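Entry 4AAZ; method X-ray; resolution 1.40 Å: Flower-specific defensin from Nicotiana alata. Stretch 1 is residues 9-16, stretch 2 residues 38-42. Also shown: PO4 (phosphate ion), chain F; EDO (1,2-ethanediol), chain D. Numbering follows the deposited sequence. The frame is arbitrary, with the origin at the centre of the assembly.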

# COMPACT_ATOMS: atom_id res chain seq x y z
N THR A 9 -4.79 7.16 0.11
CA THR A 9 -4.65 8.01 1.28
C THR A 9 -3.26 8.12 1.88
O THR A 9 -3.02 8.95 2.74
CB THR A 9 -5.63 7.59 2.42
OG1 THR A 9 -5.19 6.38 3.07
CG2 THR A 9 -7.03 7.44 1.91
N PHE A 10 -2.33 7.26 1.47
CA PHE A 10 -0.98 7.34 2.04
C PHE A 10 -0.25 8.57 1.51
O PHE A 10 -0.17 8.75 0.29
CB PHE A 10 -0.17 6.10 1.66
CG PHE A 10 1.25 6.12 2.12
CD1 PHE A 10 1.59 5.79 3.42
CD2 PHE A 10 2.27 6.43 1.24
CE1 PHE A 10 2.90 5.81 3.84
CE2 PHE A 10 3.56 6.45 1.64
CZ PHE A 10 3.90 6.13 2.95
N PRO A 11 0.34 9.38 2.39
CA PRO A 11 1.03 10.59 1.90
C PRO A 11 2.52 10.38 1.62
O PRO A 11 3.23 9.80 2.45
CB PRO A 11 0.90 11.58 3.08
CG PRO A 11 0.11 10.90 4.11
CD PRO A 11 0.12 9.42 3.83
N GLY A 12 3.00 10.85 0.48
CA GLY A 12 4.42 10.89 0.23
C GLY A 12 5.03 9.60 -0.31
O GLY A 12 4.33 8.68 -0.68
N ILE A 13 6.35 9.54 -0.33
CA ILE A 13 7.01 8.34 -0.81
C ILE A 13 7.03 7.26 0.25
O ILE A 13 7.05 7.51 1.46
CB ILE A 13 8.42 8.55 -1.36
CG1 ILE A 13 9.34 9.07 -0.29
CG2 ILE A 13 8.39 9.46 -2.59
CD1 ILE A 13 10.83 9.01 -0.73
N CYS A 14 6.97 6.03 -0.22
CA CYS A 14 6.89 4.85 0.63
C CYS A 14 8.30 4.35 0.88
O CYS A 14 8.98 3.89 -0.05
CB CYS A 14 6.05 3.79 -0.06
SG CYS A 14 5.48 2.48 1.04
N ILE A 15 8.74 4.44 2.13
CA ILE A 15 10.06 3.95 2.53
C ILE A 15 9.93 2.82 3.54
O ILE A 15 10.58 1.79 3.38
CB ILE A 15 10.95 5.08 3.12
CG1 ILE A 15 11.20 6.16 2.05
CG2 ILE A 15 12.26 4.53 3.65
CD1 ILE A 15 11.95 5.67 0.81
N THR A 16 9.10 2.98 4.56
CA THR A 16 8.89 1.90 5.52
C THR A 16 7.45 1.41 5.47
O THR A 16 6.51 2.17 5.19
CB THR A 16 9.24 2.30 6.96
OG1 THR A 16 8.32 3.29 7.42
CG2 THR A 16 10.66 2.79 7.06
P PO4 F . 6.88 0.88 -9.26
O1 PO4 F . 6.13 1.67 -8.25
O2 PO4 F . 7.07 -0.56 -8.84
O3 PO4 F . 5.99 0.81 -10.47
O4 PO4 F . 8.18 1.50 -9.52
C1 EDO D . 10.86 7.88 -6.67
O1 EDO D . 11.30 8.12 -5.33
C2 EDO D . 9.58 8.66 -6.88
O2 EDO D . 9.85 10.03 -6.51
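Stretch 2 (38-42) LRRCL

Stretch 2 packs against the middle of stretch 1, within one chain of 47 residues. Stretch 1 has no regular helix or strand. Stretch 2 begins as loop or turn and becomes a strand at Cys-41 and Leu-42, which continues later in the chain. The contact is small, with 342 Å² buried when both sides are summed. Its backbones come closest at Cys-14 and Arg-39, whose CA atoms lie 5.1 Å apart. From there Arg-39 to Cys-41 pass stretch 1 in the opposite sense: Arg-39 lies by Ile-13, Cys-14 and Ile-15, and Cys-41 by Cys-14 and Phe-10.

Arg-39 has the most surface covered, 96 Å². Its phi/psi of 57/53 is a left-handed conformation, whereas Leu-38 before it is at -78/-12 and Arg-40 after it is extended at -98/151. The CA-to-CB bond of Arg-39 points toward stretch 1, and those of Leu-38 and Arg-40 point away. The carbonyl of Arg-39 accepts the one hydrogen bond between the stretches. Cys-14 N donates to Arg-39 O at 2.9 Å, and the angle at hydrogen of 175° is almost straight. Arg-39 O also lies 3.6 Å from Ile-13 CA, a CA-H...O contact with a more bent angle of 127°.

The Arg-39 side chain has chi angles m, t, m, and its guanidinium reaches two isoleucines. Ile-13 CD1 lies over one face of the group, 3.6 Å from Arg-39 NH2. Ile-15 CD1 approaches obliquely, 3.5 Å from Arg-39 NH1. The CA-to-CB bond of Ile-15 points sideways, but the end of its side chain comes nearer. The N-H bonds of a guanidinium lie in its own plane, and the ethanediol sits at that edge. There Arg-39 NE donates to EDO O1 at 2.9 Å, and Arg-39 NH2 adds a weak bond to EDO O1 at 3.4 Å. The ethanediol probably comes from the crystallisation liquor.

Cys-14 and Cys-41 form the buried part of the contact, with 66 and 61 Å² covered. In both, the CA-to-CB bond points toward the other stretch, both have chi1 in the t well, and each is covalently bonded elsewhere in the structure. Cys-14 CB sits 3.5 Å from Arg-40 C and 3.6 Å from Cys-41 N, so it packs directly on the backbone of stretch 2. The side chains meet where Cys-14 SG comes 3.9 Å from Cys-41 CB.

On its other contact, Cys-41 meets Phe-10. Phe-10 CD2 is 3.4 Å from Cys-41 CB, a close apolar approach. Cys-41 SG lies 4.4 Å from the centroid of the Phe-10 ring, 29° off the ring normal, in an oblique sulfur-aromatic contact.

Arg-40 turns its side chain to phosphate instead. Arg-40 NE donates to PO4 O1 at 2.8 Å and Arg-40 NH2 to PO4 O3 at 3.0 Å. Leu-38 N binds the same ion through PO4 O4 at 2.9 Å.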

# COMPACT_ATOMS: atom_id res chain seq x y z
N LEU A 38 9.55 3.63 -8.09
CA LEU A 38 8.76 4.83 -7.91
C LEU A 38 8.42 5.04 -6.42
O LEU A 38 7.95 6.11 -6.03
CB LEU A 38 7.48 4.79 -8.76
CG LEU A 38 7.70 4.97 -10.27
CD1 LEU A 38 6.46 4.53 -11.07
CD2 LEU A 38 8.09 6.41 -10.62
N ARG A 39 8.66 4.03 -5.58
CA ARG A 39 8.52 4.15 -4.11
C ARG A 39 7.09 4.58 -3.76
O ARG A 39 6.85 5.54 -3.04
CB ARG A 39 9.60 5.04 -3.52
CG ARG A 39 10.97 4.53 -3.95
CD ARG A 39 12.07 4.95 -3.04
NE ARG A 39 12.40 6.35 -3.27
CZ ARG A 39 13.39 6.98 -2.65
NH1 ARG A 39 14.14 6.32 -1.79
NH2 ARG A 39 13.62 8.26 -2.90
N ARG A 40 6.16 3.81 -4.29
CA ARG A 40 4.74 3.99 -4.04
C ARG A 40 4.25 3.03 -2.95
O ARG A 40 4.79 1.93 -2.80
CB ARG A 40 3.98 3.73 -5.33
CG ARG A 40 4.44 4.62 -6.48
CD ARG A 40 3.59 4.47 -7.71
NE ARG A 40 3.79 3.18 -8.34
CZ ARG A 40 2.86 2.53 -9.02
NH1 ARG A 40 1.63 3.01 -9.13
NH2 ARG A 40 3.18 1.40 -9.62
N CYS A 41 3.22 3.44 -2.21
CA CYS A 41 2.53 2.52 -1.31
C CYS A 41 1.49 1.75 -2.11
O CYS A 41 0.51 2.36 -2.59
CB CYS A 41 1.89 3.33 -0.20
SG CYS A 41 0.86 2.36 0.92
N LEU A 42 1.74 0.46 -2.28
CA LEU A 42 0.84 -0.40 -3.03
C LEU A 42 0.07 -1.27 -2.07
O LEU A 42 0.65 -2.04 -1.29
CB LEU A 42 1.60 -1.26 -4.03
CG LEU A 42 2.43 -0.48 -5.05
CD1 LEU A 42 3.20 -1.47 -5.98
CD2 LEU A 42 1.56 0.45 -5.86